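Local coordinates for protein computational Design of Enzyme (Synthetic construct, PDB 3TP4) that is an engineered protein of unknown function, probably designed to present an activated nucleophile from a catalytic triad on a glycosyl hydrolase-like barrel scaffold, at residues A378-G383 with N462-A467; V405-A410 with D417-A422; A185-P190 with L231-G236; V395-T400 with A449-A454; A146-I151 with V201-D206. All blocks are in the same frame, centred on the assembly; numbering follows the deposited sequence.

Contact 1: residues A378-G383 with N462-A467; sequences ASPADG and NEVAAA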
# COMPACT_ATOMS: atom_id res chain seq x y z
N ALA A 378 3.54 -18.92 -7.40
CA ALA A 378 2.27 -18.41 -6.87
C ALA A 378 1.51 -19.49 -6.12
O ALA A 378 0.74 -19.19 -5.20
CB ALA A 378 1.40 -17.86 -8.00
N SER A 379 1.70 -20.74 -6.54
CA SER A 379 1.14 -21.87 -5.81
C SER A 379 1.94 -23.13 -6.06
O SER A 379 2.29 -23.44 -7.20
CB SER A 379 -0.35 -22.07 -6.15
OG SER A 379 -0.52 -22.46 -7.50
N PRO A 380 2.26 -23.86 -4.98
CA PRO A 380 1.89 -23.51 -3.60
C PRO A 380 2.81 -22.43 -3.03
O PRO A 380 4.02 -22.49 -3.24
CB PRO A 380 2.10 -24.84 -2.85
CG PRO A 380 3.15 -25.54 -3.62
CD PRO A 380 2.95 -25.16 -5.06
N ALA A 381 2.24 -21.46 -2.33
CA ALA A 381 3.01 -20.35 -1.78
C ALA A 381 4.03 -20.84 -0.74
O ALA A 381 3.83 -21.87 -0.12
CB ALA A 381 2.09 -19.34 -1.17
N ASP A 382 5.10 -20.07 -0.54
CA ASP A 382 6.12 -20.44 0.42
C ASP A 382 5.49 -20.57 1.81
O ASP A 382 4.77 -19.69 2.25
CB ASP A 382 7.26 -19.41 0.44
CG ASP A 382 8.48 -19.88 1.26
OD1 ASP A 382 9.06 -19.06 2.00
OD2 ASP A 382 8.86 -21.06 1.15
N GLY A 383 5.76 -21.68 2.48
CA GLY A 383 5.26 -21.89 3.83
C GLY A 383 3.83 -22.38 3.89
O GLY A 383 3.28 -22.59 4.97
N ASN A 462 10.36 -22.52 -2.98
CA ASN A 462 9.36 -22.44 -1.93
C ASN A 462 9.44 -23.68 -1.05
O ASN A 462 9.62 -24.80 -1.54
CB ASN A 462 7.94 -22.32 -2.49
CG ASN A 462 7.63 -20.94 -3.02
OD1 ASN A 462 8.52 -20.08 -3.13
ND2 ASN A 462 6.37 -20.72 -3.39
N GLU A 463 9.27 -23.49 0.25
CA GLU A 463 9.25 -24.61 1.19
C GLU A 463 7.82 -24.82 1.68
O GLU A 463 7.21 -23.93 2.26
CB GLU A 463 10.19 -24.34 2.36
CG GLU A 463 10.59 -25.59 3.13
CD GLU A 463 11.93 -25.44 3.82
OE1 GLU A 463 12.41 -24.30 3.97
OE2 GLU A 463 12.50 -26.48 4.22
N VAL A 464 7.26 -26.00 1.41
CA VAL A 464 5.86 -26.23 1.73
C VAL A 464 5.62 -27.56 2.45
O VAL A 464 6.49 -28.42 2.49
CB VAL A 464 4.98 -26.21 0.45
CG1 VAL A 464 5.21 -24.93 -0.35
CG2 VAL A 464 5.28 -27.41 -0.40
N ALA A 465 4.44 -27.72 3.03
CA ALA A 465 4.12 -28.97 3.71
C ALA A 465 3.01 -29.68 2.97
O ALA A 465 2.17 -29.04 2.35
CB ALA A 465 3.72 -28.70 5.15
N ALA A 466 3.01 -31.01 3.01
CA ALA A 466 1.89 -31.77 2.47
C ALA A 466 1.10 -32.43 3.59
O ALA A 466 1.69 -32.95 4.54
CB ALA A 466 2.36 -32.81 1.47
N ALA A 467 -0.22 -32.38 3.48
CA ALA A 467 -1.09 -32.96 4.50
C ALA A 467 -0.94 -34.48 4.54
O ALA A 467 0.10 -35.01 4.94
CB ALA A 467 -2.54 -32.57 4.25
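Three hydrogen bonds fasten the turn after strand 374-379 to residues 462-463. The carboxamide of Asn462 reaches across to the turn: ND2 donates to Pro380 O at 2.9 Å, the N-H pointing within 15° of the acceptor. The carbonyl oxygen lies in the amide plane and is met on a lone pair, so this bond fixes the rotation of the amide. ND2 also makes a weak bond to Ile377 O. Glu463 is gripped at both polar ends of its backbone. Asp382, its CG anti to the backbone N (chi1 -170°), swings OD2 to the N-H of Glu463 at 2.6 Å; the bond is nearly straight (175°) and runs almost along the C-O axis of the carboxylate. Gly383 N returns a bond to Glu463 O at 2.7 Å, in the plane of that carbonyl. Gly383 takes a positive phi, and the chain stays beside the other segment, Ala465 bonding through its backbone to Ala384 and Val386. The extended Glu463 side chain carries its carboxylate away from Asp382, which probably limits repulsion.

Pro380, which follows a cis peptide bond, crosses Val464 at about a right angle, CG to CG1 3.9 Å, while the same methyl lies 3.4 Å from Ala381 O. Buried Ser379 OG is satisfied by Arg394 NH1 and Thr392 O.

Ala378 and Ser379 face Arg394 of strand 391-398 in a classic beta bulge, Val464 packs on Val447 of strand 446-453, and Ala381 rests on Glu192 and Glu195: this edge of the Ig-like sandwich lies against helix 190-207 of the barrel domain.

Contact 2: residues V405-A410 with D417-A422; sequences VTVEVA and DTLDLA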
# COMPACT_ATOMS: atom_id res chain seq x y z
N VAL A 405 10.05 -23.72 -18.27
CA VAL A 405 10.12 -23.68 -16.82
C VAL A 405 9.97 -25.12 -16.36
O VAL A 405 9.06 -25.84 -16.78
CB VAL A 405 8.97 -22.85 -16.20
CG1 VAL A 405 9.10 -22.80 -14.68
CG2 VAL A 405 8.94 -21.41 -16.77
N THR A 406 10.89 -25.55 -15.51
CA THR A 406 10.82 -26.88 -14.91
C THR A 406 10.76 -26.70 -13.41
O THR A 406 11.22 -25.69 -12.87
CB THR A 406 12.04 -27.74 -15.28
OG1 THR A 406 13.23 -27.07 -14.87
CG2 THR A 406 12.10 -27.98 -16.81
N VAL A 407 10.15 -27.66 -12.74
CA VAL A 407 10.05 -27.59 -11.30
C VAL A 407 10.63 -28.87 -10.75
O VAL A 407 10.39 -29.96 -11.28
CB VAL A 407 8.58 -27.40 -10.84
CG1 VAL A 407 8.42 -27.74 -9.35
CG2 VAL A 407 8.12 -25.97 -11.10
N GLU A 408 11.44 -28.75 -9.71
CA GLU A 408 12.02 -29.91 -9.07
C GLU A 408 11.51 -29.96 -7.65
O GLU A 408 11.63 -28.99 -6.89
CB GLU A 408 13.55 -29.81 -9.11
CG GLU A 408 14.25 -31.07 -8.70
CD GLU A 408 15.76 -30.92 -8.77
OE1 GLU A 408 16.32 -30.34 -7.81
OE2 GLU A 408 16.37 -31.37 -9.77
N VAL A 409 10.90 -31.08 -7.29
CA VAL A 409 10.36 -31.25 -5.95
C VAL A 409 11.29 -32.16 -5.17
O VAL A 409 11.65 -33.23 -5.66
CB VAL A 409 8.97 -31.88 -5.97
CG1 VAL A 409 8.45 -32.08 -4.56
CG2 VAL A 409 8.01 -31.00 -6.79
N ALA A 410 11.69 -31.72 -3.98
CA ALA A 410 12.65 -32.50 -3.20
C ALA A 410 12.21 -32.61 -1.76
O ALA A 410 11.47 -31.77 -1.26
CB ALA A 410 14.03 -31.88 -3.29
N ASP A 417 10.33 -35.44 -7.40
CA ASP A 417 9.54 -35.21 -8.60
C ASP A 417 10.18 -34.15 -9.48
O ASP A 417 10.81 -33.21 -8.99
CB ASP A 417 8.12 -34.76 -8.22
CG ASP A 417 7.05 -35.59 -8.90
OD1 ASP A 417 7.28 -36.02 -10.05
OD2 ASP A 417 5.98 -35.80 -8.28
N THR A 418 10.04 -34.31 -10.79
CA THR A 418 10.46 -33.30 -11.75
C THR A 418 9.31 -32.98 -12.71
O THR A 418 8.75 -33.87 -13.34
CB THR A 418 11.71 -33.77 -12.51
OG1 THR A 418 12.74 -34.06 -11.57
CG2 THR A 418 12.20 -32.68 -13.47
N LEU A 419 8.94 -31.70 -12.80
CA LEU A 419 7.80 -31.29 -13.62
C LEU A 419 8.20 -30.34 -14.73
O LEU A 419 8.96 -29.40 -14.50
CB LEU A 419 6.74 -30.61 -12.75
CG LEU A 419 6.33 -31.39 -11.50
CD1 LEU A 419 5.43 -30.55 -10.61
CD2 LEU A 419 5.67 -32.70 -11.90
N ASP A 420 7.70 -30.58 -15.93
CA ASP A 420 7.88 -29.66 -17.04
C ASP A 420 6.60 -28.81 -17.16
O ASP A 420 5.54 -29.34 -17.49
CB ASP A 420 8.15 -30.45 -18.31
CG ASP A 420 8.68 -29.59 -19.45
OD1 ASP A 420 9.18 -28.48 -19.18
OD2 ASP A 420 8.59 -30.04 -20.61
N LEU A 421 6.68 -27.52 -16.88
CA LEU A 421 5.48 -26.69 -16.83
C LEU A 421 5.09 -26.16 -18.21
O LEU A 421 5.92 -26.07 -19.12
CB LEU A 421 5.60 -25.52 -15.84
CG LEU A 421 6.28 -25.70 -14.49
CD1 LEU A 421 5.86 -24.58 -13.52
CD2 LEU A 421 6.05 -27.07 -13.87
N ALA A 422 3.83 -25.81 -18.34
CA ALA A 422 3.28 -25.36 -19.61
C ALA A 422 2.62 -24.00 -19.44
O ALA A 422 1.87 -23.78 -18.47
CB ALA A 422 2.29 -26.38 -20.16
O HOH W 1 8.56 -25.79 -19.89
O HOH W 2 15.50 -32.80 -11.63
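Two antiparallel strands pair here over five close backbone bonds, and their two faces differ sharply in packing. The register is set by the hydrogen-bonded pairs Val407 with Leu419 and Val409 with Asp417. In the first, both N-H...O bonds measure 2.7 Å, Val407 N to Leu419 O and Leu419 N to Val407 O. The second is less even: Val409 N meets Asp417 O in the carbonyl plane, whereas the return bond from Asp417 N to Val409 O is longer, 3.1 Å, with its donor 25° above that plane. Leu421 N extends the pairing to Val405 O, approached nearly along the C=O axis.

The face bearing Val407, Val409, Leu419 and the CB of Asp417 is the tight one, with Val405 and Leu421 packing at its end. Leu421 has CG anti to its carbonyl carbon and forks over Val407, so that CD1 and CD2 each lie 3.6 Å from Val407 CG2. CD1 also reaches Val405 CG1 at 3.9 Å. Val409 lies beside Asp417, pointing the same way; of the aspartate side chain it is CB that touches Val409, the carboxylate leading away.

Thr406, Glu408, Thr418 and Asp420 make up the loose face, where side chains touch little and a water bridges Glu408 to Thr418. It donates to Glu408 OE2 at 2.5 Å and also bonds Thr418 OG1. At the end near Leu421, another water accepts from Val405 N at 3.0 Å, with Asp420 OD1 and Leu421 O beside it.

One apolar face turned to Trp429 and Val397 and one polar face turned to solvent are what a beta hairpin shows in a sandwich of the Ig-like kind, matching the family of this domain.

Contact 3: residues A185-P190 with L231-G236; sequences AAYGSP and LRTYPG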
# COMPACT_ATOMS: atom_id res chain seq x y z
N ALA A 185 -2.56 -12.43 10.09
CA ALA A 185 -2.52 -13.51 9.10
C ALA A 185 -1.27 -13.44 8.23
O ALA A 185 -0.66 -14.46 7.91
CB ALA A 185 -3.78 -13.50 8.24
N ALA A 186 -0.86 -12.23 7.88
CA ALA A 186 0.32 -12.04 7.02
C ALA A 186 1.60 -12.45 7.74
O ALA A 186 2.49 -13.09 7.16
CB ALA A 186 0.41 -10.58 6.52
N TYR A 187 1.70 -12.09 9.01
CA TYR A 187 2.85 -12.51 9.80
C TYR A 187 2.84 -14.02 10.04
O TYR A 187 3.90 -14.67 10.09
CB TYR A 187 2.90 -11.73 11.12
CG TYR A 187 3.52 -10.37 10.94
CD1 TYR A 187 2.75 -9.28 10.57
CD2 TYR A 187 4.89 -10.19 11.08
CE1 TYR A 187 3.32 -8.04 10.39
CE2 TYR A 187 5.47 -8.96 10.90
CZ TYR A 187 4.68 -7.88 10.55
OH TYR A 187 5.25 -6.65 10.37
N GLY A 188 1.65 -14.58 10.18
CA GLY A 188 1.51 -16.02 10.40
C GLY A 188 1.89 -16.83 9.18
O GLY A 188 2.44 -17.92 9.30
N SER A 189 1.61 -16.29 8.00
CA SER A 189 1.95 -16.96 6.74
C SER A 189 2.47 -15.96 5.71
O SER A 189 1.75 -15.56 4.79
CB SER A 189 0.73 -17.69 6.17
OG SER A 189 1.12 -18.54 5.11
N PRO A 190 3.73 -15.53 5.87
CA PRO A 190 4.24 -14.41 5.07
C PRO A 190 4.38 -14.77 3.60
O PRO A 190 4.23 -13.89 2.74
CB PRO A 190 5.60 -14.12 5.70
CG PRO A 190 5.97 -15.36 6.45
CD PRO A 190 4.68 -15.95 6.91
N LEU A 231 10.80 -6.62 7.66
CA LEU A 231 10.77 -7.22 6.32
C LEU A 231 10.10 -8.59 6.22
O LEU A 231 10.08 -9.18 5.14
CB LEU A 231 12.18 -7.31 5.74
CG LEU A 231 12.87 -5.96 5.53
CD1 LEU A 231 14.33 -6.20 5.18
CD2 LEU A 231 12.16 -5.14 4.46
N ARG A 232 9.54 -9.10 7.31
CA ARG A 232 8.94 -10.44 7.29
C ARG A 232 7.97 -10.64 6.12
O ARG A 232 8.00 -11.68 5.46
CB ARG A 232 8.24 -10.77 8.62
CG ARG A 232 9.12 -11.58 9.57
CD ARG A 232 8.63 -11.54 11.03
NE ARG A 232 7.61 -12.55 11.30
CZ ARG A 232 7.14 -12.84 12.51
NH1 ARG A 232 7.59 -12.20 13.58
NH2 ARG A 232 6.22 -13.79 12.66
N THR A 233 7.14 -9.63 5.85
CA THR A 233 6.09 -9.76 4.85
C THR A 233 6.38 -8.99 3.56
O THR A 233 5.49 -8.80 2.73
CB THR A 233 4.72 -9.31 5.42
OG1 THR A 233 4.74 -7.90 5.69
CG2 THR A 233 4.41 -10.07 6.73
N TYR A 234 7.62 -8.54 3.39
CA TYR A 234 8.01 -7.73 2.24
C TYR A 234 7.79 -8.45 0.91
O TYR A 234 8.31 -9.54 0.71
CB TYR A 234 9.48 -7.36 2.37
CG TYR A 234 10.00 -6.46 1.26
CD1 TYR A 234 9.38 -5.25 0.97
CD2 TYR A 234 11.14 -6.81 0.54
CE1 TYR A 234 9.86 -4.42 -0.03
CE2 TYR A 234 11.64 -5.98 -0.46
CZ TYR A 234 10.99 -4.79 -0.74
OH TYR A 234 11.47 -3.96 -1.73
N PRO A 235 7.01 -7.85 -0.00
CA PRO A 235 6.72 -8.53 -1.27
C PRO A 235 7.90 -8.61 -2.24
O PRO A 235 7.89 -9.46 -3.13
CB PRO A 235 5.58 -7.68 -1.88
CG PRO A 235 4.99 -6.97 -0.75
CD PRO A 235 6.16 -6.67 0.19
N GLY A 236 8.89 -7.74 -2.09
CA GLY A 236 10.05 -7.76 -2.97
C GLY A 236 10.26 -6.47 -3.75
O GLY A 236 9.31 -5.74 -4.01
O HOH W 3 6.57 -7.42 7.83
O HOH W 4 6.85 -14.02 9.53
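Torsions of three side chains bring this contact together: Tyr187 holds CG beside its backbone N (chi1 -82°), Thr233 puts OG1 in the crowded position (chi1 67°) and so turns CG2 toward the helix, and Arg232 bends at chi3 (86°). The result is a phenol ring approached from two directions. Over one face stands Thr233 CG2, 4.1 Å from the centroid and almost on the ring normal, a CH-pi contact. The same methyl is 3.6 Å from Ala186 O and 4.0 Å from Ala186 CB, so it sits in the corner between ring and helix backbone.

Arg232 comes to the rim instead. Its NE lies in the plane of the ring at the edge, 3.6 Å from Tyr187 CD2, and the two planes are close to perpendicular; CD2 therefore points at a face of the guanidinium, which is no cation-pi stack. A water accepting from Arg232 NE and donating to Tyr187 O ties the same pair together. Another water accepts from Thr233 N at 3.0 Å and makes a weak bond with Tyr187 OH, whose further partner is Pro219 O. Pro190 CB touches Arg232 O at 3.4 Å. An alanine at Tyr187 would probably leave the Thr233 methyl and the Arg232 arm poorly supported and would lose the hydroxyl's bond to Pro219.

In the TIM-barrel domain, of glycosyl hydrolase family 26 type, short helix 184-188 abuts the loop between helix 227-230 and strand 242-249 of the parallel sheet; Trp182 stacks on Tyr187, and Tyr193 of helix 190-207 touches both Ala186 and Thr233.

Contact 4: residues V395-T400 with A449-A454; sequences VRVGGT and ATATTA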
# COMPACT_ATOMS: atom_id res chain seq x y z
N VAL A 395 3.72 -21.01 -11.64
CA VAL A 395 4.88 -20.14 -11.59
C VAL A 395 4.68 -18.92 -12.48
O VAL A 395 4.27 -19.03 -13.64
CB VAL A 395 6.16 -20.89 -12.05
CG1 VAL A 395 7.35 -19.93 -12.04
CG2 VAL A 395 6.43 -22.12 -11.15
N ARG A 396 4.97 -17.75 -11.91
CA ARG A 396 4.97 -16.49 -12.65
C ARG A 396 6.42 -16.11 -12.98
O ARG A 396 7.26 -15.99 -12.09
CB ARG A 396 4.29 -15.40 -11.81
CG ARG A 396 4.34 -13.98 -12.39
CD ARG A 396 3.85 -13.92 -13.81
NE ARG A 396 3.91 -12.56 -14.36
CZ ARG A 396 3.55 -12.24 -15.59
NH1 ARG A 396 3.09 -13.17 -16.43
NH2 ARG A 396 3.64 -10.98 -16.00
N VAL A 397 6.71 -15.93 -14.26
CA VAL A 397 7.98 -15.36 -14.66
C VAL A 397 7.68 -14.06 -15.38
O VAL A 397 7.04 -14.06 -16.43
CB VAL A 397 8.76 -16.28 -15.61
CG1 VAL A 397 10.18 -15.75 -15.79
CG2 VAL A 397 8.77 -17.70 -15.08
N GLY A 398 8.13 -12.94 -14.81
CA GLY A 398 7.85 -11.64 -15.39
C GLY A 398 9.09 -10.89 -15.85
O GLY A 398 10.22 -11.14 -15.40
N GLY A 399 8.89 -9.95 -16.76
CA GLY A 399 9.94 -9.03 -17.15
C GLY A 399 10.95 -9.60 -18.13
O GLY A 399 11.96 -8.97 -18.39
N THR A 400 10.70 -10.78 -18.68
CA THR A 400 11.59 -11.32 -19.72
C THR A 400 10.82 -12.32 -20.55
O THR A 400 9.77 -12.79 -20.11
CB THR A 400 12.85 -12.00 -19.10
OG1 THR A 400 13.68 -12.55 -20.13
CG2 THR A 400 12.45 -13.12 -18.13
N ALA A 449 11.55 -23.76 -8.78
CA ALA A 449 11.24 -23.43 -10.16
C ALA A 449 12.48 -22.90 -10.86
O ALA A 449 13.16 -22.01 -10.34
CB ALA A 449 10.13 -22.40 -10.23
N THR A 450 12.75 -23.43 -12.05
CA THR A 450 13.87 -22.96 -12.84
C THR A 450 13.38 -22.54 -14.22
O THR A 450 12.93 -23.37 -15.02
CB THR A 450 14.95 -24.05 -12.96
OG1 THR A 450 15.35 -24.44 -11.64
CG2 THR A 450 16.16 -23.55 -13.74
N ALA A 451 13.45 -21.24 -14.48
CA ALA A 451 13.01 -20.69 -15.75
C ALA A 451 14.19 -20.41 -16.69
O ALA A 451 15.17 -19.79 -16.29
CB ALA A 451 12.21 -19.43 -15.52
N THR A 452 14.08 -20.89 -17.92
CA THR A 452 15.05 -20.59 -18.96
C THR A 452 14.54 -19.41 -19.78
O THR A 452 13.51 -19.51 -20.46
CB THR A 452 15.27 -21.81 -19.86
OG1 THR A 452 15.82 -22.87 -19.07
CG2 THR A 452 16.22 -21.50 -21.02
N THR A 453 15.24 -18.28 -19.68
CA THR A 453 14.74 -17.02 -20.23
C THR A 453 15.78 -16.19 -20.98
O THR A 453 16.98 -16.47 -20.94
CB THR A 453 14.15 -16.13 -19.11
OG1 THR A 453 15.19 -15.34 -18.51
CG2 THR A 453 13.47 -16.98 -18.05
N ALA A 454 15.28 -15.14 -21.64
CA ALA A 454 16.12 -14.19 -22.37
C ALA A 454 17.03 -13.39 -21.42
O ALA A 454 18.00 -12.77 -21.87
CB ALA A 454 15.25 -13.26 -23.21
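Strands 395-398 and 449-453 face one another without sharing a backbone hydrogen bond: their axes pass 9.1 Å apart at a crossing angle of -35°, and only side chains fill the gap. Every second residue points across. Val395 and Val397 both set CG1 anti to the backbone N, leaving CG2 to make the nearest approach, 3.8 Å from Val395 CG2 to Ala449 CB and 3.9 Å from Val397 CG2 to Ala451 CB. Branched groups on one strand therefore stand over single methyls on the other, a pairing of large with small that suits the close spacing. Val397 uses its other branch for Thr453, the two meeting tip to tip, CG1 to CG2 at 4.2 Å.

At the far end the orientation changes. Beyond Gly399, whose positive phi turns the chain, Thr400 crosses Thr453 at about a right angle. With OG1 anti to its own N (chi1 178°), Thr400 has CG2 in the crowded position, 3.6 Å from Thr453 CB and also against Thr453 OG1. That hydroxyl is occupied outside this pair, bonding Gly456 O and Ala455 N. The OG1 of Thr400 lies alongside Ala454, 3.5 Å from its CB. An alanine at Thr400 would probably leave the end of this interface less well packed, since both the methyl against Thr453 and the oxygen beside Ala454 would be gone.

Leu458 and Val375 add to the same apolar layer around Val397. Face-to-face packing of two sheets with a crossing of this size is characteristic of an aligned beta sandwich, consistent with an Ig-like fold of the E-set kind.

Contact 5: residues A146-I151 with V201-D206; sequences AYLDDI and VEYLRD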
# COMPACT_ATOMS: atom_id res chain seq x y z
N ALA A 146 -12.58 -10.12 -8.91
CA ALA A 146 -13.64 -9.16 -9.18
C ALA A 146 -13.38 -7.87 -8.39
O ALA A 146 -13.59 -6.77 -8.89
CB ALA A 146 -15.00 -9.74 -8.83
N TYR A 147 -12.92 -8.01 -7.16
CA TYR A 147 -12.55 -6.83 -6.37
C TYR A 147 -11.48 -6.02 -7.09
O TYR A 147 -11.57 -4.79 -7.18
CB TYR A 147 -12.07 -7.23 -4.98
CG TYR A 147 -12.10 -6.08 -3.99
CD1 TYR A 147 -10.94 -5.41 -3.62
CD2 TYR A 147 -13.31 -5.66 -3.44
CE1 TYR A 147 -10.98 -4.35 -2.71
CE2 TYR A 147 -13.36 -4.61 -2.54
CZ TYR A 147 -12.19 -3.96 -2.17
OH TYR A 147 -12.26 -2.92 -1.28
N LEU A 148 -10.46 -6.70 -7.60
CA LEU A 148 -9.40 -6.02 -8.36
C LEU A 148 -9.91 -5.36 -9.65
O LEU A 148 -9.48 -4.26 -10.00
CB LEU A 148 -8.24 -6.98 -8.65
CG LEU A 148 -7.50 -7.52 -7.41
CD1 LEU A 148 -6.39 -8.50 -7.77
CD2 LEU A 148 -6.93 -6.37 -6.61
N ASP A 149 -10.81 -6.03 -10.37
CA ASP A 149 -11.42 -5.44 -11.56
C ASP A 149 -12.02 -4.06 -11.24
O ASP A 149 -11.88 -3.11 -12.03
CB ASP A 149 -12.52 -6.34 -12.12
CG ASP A 149 -11.97 -7.60 -12.81
OD1 ASP A 149 -10.81 -7.59 -13.27
OD2 ASP A 149 -12.73 -8.60 -12.91
N ASP A 150 -12.72 -3.97 -10.12
CA ASP A 150 -13.31 -2.71 -9.69
C ASP A 150 -12.23 -1.67 -9.44
O ASP A 150 -12.37 -0.50 -9.79
CB ASP A 150 -14.13 -2.93 -8.41
CG ASP A 150 -15.47 -3.59 -8.68
OD1 ASP A 150 -15.92 -3.57 -9.84
OD2 ASP A 150 -16.07 -4.13 -7.72
N ILE A 151 -11.12 -2.10 -8.85
CA ILE A 151 -10.02 -1.18 -8.59
C ILE A 151 -9.43 -0.70 -9.91
O ILE A 151 -9.11 0.48 -10.07
CB ILE A 151 -8.95 -1.84 -7.68
CG1 ILE A 151 -9.51 -1.99 -6.26
CG2 ILE A 151 -7.64 -1.02 -7.68
CD1 ILE A 151 -8.64 -2.82 -5.33
N VAL A 201 -0.43 -7.09 -7.84
CA VAL A 201 0.33 -6.18 -8.70
C VAL A 201 0.29 -6.66 -10.14
O VAL A 201 0.08 -5.88 -11.07
CB VAL A 201 1.79 -6.07 -8.26
CG1 VAL A 201 2.60 -5.39 -9.35
CG2 VAL A 201 1.91 -5.28 -6.95
N GLU A 202 0.49 -7.96 -10.33
CA GLU A 202 0.54 -8.54 -11.66
C GLU A 202 -0.83 -8.49 -12.35
O GLU A 202 -0.94 -8.14 -13.53
CB GLU A 202 1.10 -9.97 -11.58
CG GLU A 202 2.60 -9.96 -11.28
CD GLU A 202 3.12 -11.24 -10.64
OE1 GLU A 202 2.30 -12.13 -10.31
OE2 GLU A 202 4.35 -11.33 -10.46
N TYR A 203 -1.88 -8.83 -11.62
CA TYR A 203 -3.23 -8.75 -12.19
C TYR A 203 -3.54 -7.32 -12.64
O TYR A 203 -3.92 -7.09 -13.78
CB TYR A 203 -4.30 -9.26 -11.22
CG TYR A 203 -5.67 -9.37 -11.87
CD1 TYR A 203 -5.97 -10.43 -12.71
CD2 TYR A 203 -6.65 -8.40 -11.66
CE1 TYR A 203 -7.21 -10.54 -13.32
CE2 TYR A 203 -7.90 -8.49 -12.26
CZ TYR A 203 -8.17 -9.58 -13.10
OH TYR A 203 -9.39 -9.71 -13.73
N LEU A 204 -3.34 -6.35 -11.75
CA LEU A 204 -3.62 -4.95 -12.10
C LEU A 204 -2.74 -4.44 -13.24
O LEU A 204 -3.23 -3.86 -14.21
CB LEU A 204 -3.48 -4.04 -10.88
CG LEU A 204 -4.56 -4.18 -9.79
CD1 LEU A 204 -4.15 -3.45 -8.53
CD2 LEU A 204 -5.95 -3.69 -10.26
N ARG A 205 -1.43 -4.65 -13.12
CA ARG A 205 -0.49 -4.09 -14.09
C ARG A 205 -0.48 -4.89 -15.40
O ARG A 205 -0.67 -4.34 -16.48
CB ARG A 205 0.93 -4.04 -13.51
CG ARG A 205 2.02 -3.60 -14.51
CD ARG A 205 3.43 -3.88 -13.96
NE ARG A 205 3.67 -5.32 -13.77
CZ ARG A 205 4.57 -5.84 -12.93
NH1 ARG A 205 5.36 -5.07 -12.19
NH2 ARG A 205 4.68 -7.16 -12.83
N ASP A 206 -0.26 -6.20 -15.29
CA ASP A 206 0.00 -7.00 -16.48
C ASP A 206 -1.28 -7.49 -17.12
O ASP A 206 -1.37 -7.60 -18.34
CB ASP A 206 0.88 -8.20 -16.14
CG ASP A 206 2.21 -7.81 -15.54
OD1 ASP A 206 2.79 -6.80 -15.97
OD2 ASP A 206 2.68 -8.51 -14.62
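Leu148 is the main bump of helix 146-151, and helix 201-206 receives it between Tyr203 and Leu204. Its CB lies 3.7 Å from Tyr203 CD2, while CD1 runs along the same ring edge atom at 3.9 Å. In return, Leu204 pushes CD2 into the shallow hollow between Leu148 and Ile151. There it reaches Leu148 O at 3.6 Å and Ile151 CG2 at 4.1 Å, which shows that the methyl sits close against the helix backbone as well as between side chains. The axes cross at -42° and approach to 10.1 Å, leaving room for a single layer of such side chains.

Tyr203, CG anti to its N, extends across the junction until its hydroxyl donates to Asp149 OD1 at 2.6 Å. Asp149 OD1 accepts through its syn lone pair and lies at the ring edge, in its plane, while the carboxylate itself is turned 42° from the ring. Lys208 forms a salt bridge with the same OD1, so this oxygen has two partners and probably stays ionised.

The helices involved, 141-157 and 190-207, pack side by side outside the barrel; Ile151 and Leu204 both touch Phe170 and Phe213 of the barrel strands 168-174 and 213-217, on which the two helices pack.

Contacts 5 and 3 belong to the barrel domain, and contacts 1, 4 and 2 to the C-terminal Ig-like domain. Along the chain contacts 5 and 3 interlock, their segments alternating; contact 1 then spans contact 4, which in turn spans the hairpin of contact 2. Contacts 2 and 4 have centres 13 Å apart and touch, with Leu421 packed on Val395, so hairpin and sandwich interior are continuous. Contact 1 lies about 14 Å, centre to centre, from both contact 2 and contact 3. One junction between the domains joins contacts 4 and 5, whose centres are 21 Å apart: Arg396 forms a salt bridge with Asp206, tying strand 391-398 to helix 190-207; Ala381 of contact 1 also rests on that helix.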